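Local coordinates for UPF0141 protein yjdB (PDB 4TN0) that probably transfers phosphoethanolamine to periplasmic acceptors through a zinc-bound catalytic domain, a reaction required for polymyxin resistance and motility, at residues A[102-107]-A[118-123]. Residues are numbered along the deposited sequence; the frame is centred on the assembly and turned at random.
Sequences AWFDNN and LAYKQK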
loop_
_atom_site.group_PDB
_atom_site.type_symbol
_atom_site.label_atom_id
_atom_site.label_comp_id
_atom_site.label_asym_id
_atom_site.label_seq_id
_atom_site.Cartn_x
_atom_site.Cartn_y
_atom_site.Cartn_z
ATOM N N ALA A 102 12.124 -6.159 -6.485
ATOM C CA ALA A 102 12.710 -4.815 -6.361
ATOM C C ALA A 102 11.938 -3.977 -5.325
ATOM O O ALA A 102 10.694 -4.039 -5.263
ATOM C CB ALA A 102 12.744 -4.110 -7.711
ATOM N N TRP A 103 12.676 -3.250 -4.482
ATOM C CA TRP A 103 12.077 -2.362 -3.480
ATOM C C TRP A 103 12.613 -0.918 -3.616
ATOM O O TRP A 103 13.786 -0.653 -3.350
ATOM C CB TRP A 103 12.333 -2.916 -2.068
ATOM C CG TRP A 103 11.644 -2.157 -0.941
ATOM C CD1 TRP A 103 11.961 -0.913 -0.487
ATOM C CD2 TRP A 103 10.552 -2.612 -0.123
ATOM N NE1 TRP A 103 11.130 -0.552 0.539
ATOM C CE2 TRP A 103 10.256 -1.582 0.788
ATOM C CE3 TRP A 103 9.794 -3.781 -0.081
ATOM C CZ2 TRP A 103 9.229 -1.685 1.737
ATOM C CZ3 TRP A 103 8.776 -3.886 0.850
ATOM C CH2 TRP A 103 8.504 -2.843 1.755
ATOM N N PHE A 104 11.752 0.009 -4.034
ATOM C CA PHE A 104 12.150 1.414 -4.161
ATOM C C PHE A 104 11.454 2.288 -3.088
ATOM O O PHE A 104 10.221 2.401 -3.063
ATOM C CB PHE A 104 11.831 1.938 -5.565
ATOM C CG PHE A 104 12.470 1.148 -6.668
ATOM C CD1 PHE A 104 13.791 0.739 -6.572
ATOM C CD2 PHE A 104 11.744 0.795 -7.799
ATOM C CE1 PHE A 104 14.381 -0.001 -7.588
ATOM C CE2 PHE A 104 12.332 0.050 -8.820
ATOM C CZ PHE A 104 13.651 -0.345 -8.708
ATOM N N ASP A 105 12.248 2.914 -2.219
ATOM C CA ASP A 105 11.714 3.559 -1.018
ATOM C C ASP A 105 11.938 5.065 -0.996
ATOM O O ASP A 105 13.079 5.534 -0.980
ATOM C CB ASP A 105 12.348 2.925 0.220
ATOM C CG ASP A 105 11.487 3.074 1.463
ATOM O OD1 ASP A 105 11.174 4.216 1.831
ATOM O OD2 ASP A 105 11.075 2.037 2.039
ATOM N N ASN A 106 10.840 5.818 -0.972
ATOM C CA ASN A 106 10.881 7.275 -0.866
ATOM C C ASN A 106 10.400 7.762 0.515
ATOM O O ASN A 106 10.263 8.960 0.770
ATOM C CB ASN A 106 10.034 7.909 -1.968
ATOM C CG ASN A 106 10.286 9.408 -2.105
ATOM O OD1 ASN A 106 11.426 9.852 -2.015
ATOM N ND2 ASN A 106 9.229 10.184 -2.350
ATOM N N ASN A 107 10.126 6.810 1.399
ATOM C CA ASN A 107 9.575 7.129 2.705
ATOM C C ASN A 107 10.641 7.570 3.704
ATOM O O ASN A 107 11.658 6.901 3.862
ATOM C CB ASN A 107 8.801 5.925 3.228
ATOM C CG ASN A 107 7.941 6.267 4.406
ATOM O OD1 ASN A 107 8.407 6.301 5.535
ATOM N ND2 ASN A 107 6.680 6.569 4.140
ATOM N N LEU A 118 16.937 -7.806 0.355
ATOM C CA LEU A 118 16.686 -7.826 -1.073
ATOM C C LEU A 118 17.944 -7.372 -1.790
ATOM O O LEU A 118 18.748 -6.618 -1.236
ATOM C CB LEU A 118 15.515 -6.931 -1.453
ATOM C CG LEU A 118 14.160 -7.439 -0.971
ATOM C CD1 LEU A 118 13.040 -6.526 -1.449
ATOM C CD2 LEU A 118 13.914 -8.868 -1.392
ATOM N N ALA A 119 18.114 -7.846 -3.021
ATOM C CA ALA A 119 19.307 -7.520 -3.771
ATOM C C ALA A 119 19.141 -6.141 -4.381
ATOM O O ALA A 119 19.998 -5.273 -4.199
ATOM C CB ALA A 119 19.570 -8.563 -4.845
ATOM N N TYR A 120 18.033 -5.908 -5.082
ATOM C CA TYR A 120 17.883 -4.587 -5.678
ATOM C C TYR A 120 16.824 -3.737 -4.955
ATOM O O TYR A 120 15.604 -3.877 -5.169
ATOM C CB TYR A 120 17.611 -4.649 -7.181
ATOM C CG TYR A 120 17.893 -3.282 -7.793
ATOM C CD1 TYR A 120 19.123 -2.654 -7.543
ATOM C CD2 TYR A 120 17.001 -2.651 -8.665
ATOM C CE1 TYR A 120 19.437 -1.421 -8.074
ATOM C CE2 TYR A 120 17.317 -1.404 -9.223
ATOM C CZ TYR A 120 18.546 -0.797 -8.919
ATOM O OH TYR A 120 18.913 0.432 -9.442
ATOM N N LYS A 121 17.348 -2.882 -4.074
ATOM C CA LYS A 121 16.610 -1.937 -3.232
ATOM C C LYS A 121 17.246 -0.544 -3.385
ATOM O O LYS A 121 18.448 -0.418 -3.659
ATOM C CB LYS A 121 16.625 -2.394 -1.767
ATOM C CG LYS A 121 18.025 -2.557 -1.226
ATOM C CD LYS A 121 18.069 -3.164 0.154
ATOM C CE LYS A 121 19.522 -3.442 0.520
ATOM N NZ LYS A 121 19.664 -4.094 1.851
ATOM N N GLN A 122 16.427 0.497 -3.278
ATOM C CA GLN A 122 16.915 1.867 -3.407
ATOM C C GLN A 122 16.257 2.818 -2.421
ATOM O O GLN A 122 15.037 2.773 -2.231
ATOM C CB GLN A 122 16.677 2.353 -4.832
ATOM C CG GLN A 122 17.462 3.591 -5.231
ATOM C CD GLN A 122 17.423 3.832 -6.735
ATOM O OE1 GLN A 122 17.107 2.920 -7.510
ATOM N NE2 GLN A 122 17.758 5.052 -7.154
ATOM N N LYS A 123 17.045 3.701 -1.814
ATOM C CA LYS A 123 16.461 4.754 -0.998
ATOM C C LYS A 123 16.585 6.098 -1.692
ATOM O O LYS A 123 17.671 6.541 -2.056
ATOM C CB LYS A 123 17.095 4.839 0.398
ATOM C CG LYS A 123 16.648 3.762 1.407
ATOM C CD LYS A 123 17.145 2.368 1.065
ATOM C CE LYS A 123 16.788 1.356 2.146
ATOM N NZ LYS A 123 17.454 0.086 1.833
#
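The indole of Trp103 has the carboxylate of Asp105 at its edge, in the ring plane: NE1 donates to Asp105 OD2 over 3.0 Å along an almost straight line (176°), meeting the anti lone pair of that oxygen. Trp103 CG stands anti to the backbone N (chi1 -174°), so the ring runs away from strand 120-123, and it is CB that touches Leu118 CD1, at 3.7 Å. Phe73 meets the indole at a slant. On the other face of the sheet, the Phe104 ring receives Tyr120 CE2 at its edge, 3.6 Å from Phe104 CE1. The two ring planes are nearly perpendicular (85°), yet the rings cross obliquely. Gln122 CB approaches CD1 of the same phenyl at 3.7 Å, and Pro135 of helix 133-139 touches both Phe104 and Gln122. Between these two layers of side chains lies a parallel strand pair at the border of the central mixed sheet of an alkaline phosphatase-like fold, with 120-123 outermost and 100-105 flanked on its far side by 146-152. As parallel pairing requires, Trp103 bonds the residues before and after its register partner Lys121: its N donates to Tyr120 O and its O accepts from Gln122 N at 2.9 Å. Asp105 N then binds Gln122 O at 2.8 Å, nearly along the C=O axis. Where strand 100-105 ends, Asp105 OD1 accepts from Asn107 N (2.8 Å), forming an Asx turn. With His152 ND1 also bonded to OD2, the buried carboxylate is gripped at both oxygens, and the turn carries the chain to Asn107, whose ND2 bonds the zinc ligand Glu26.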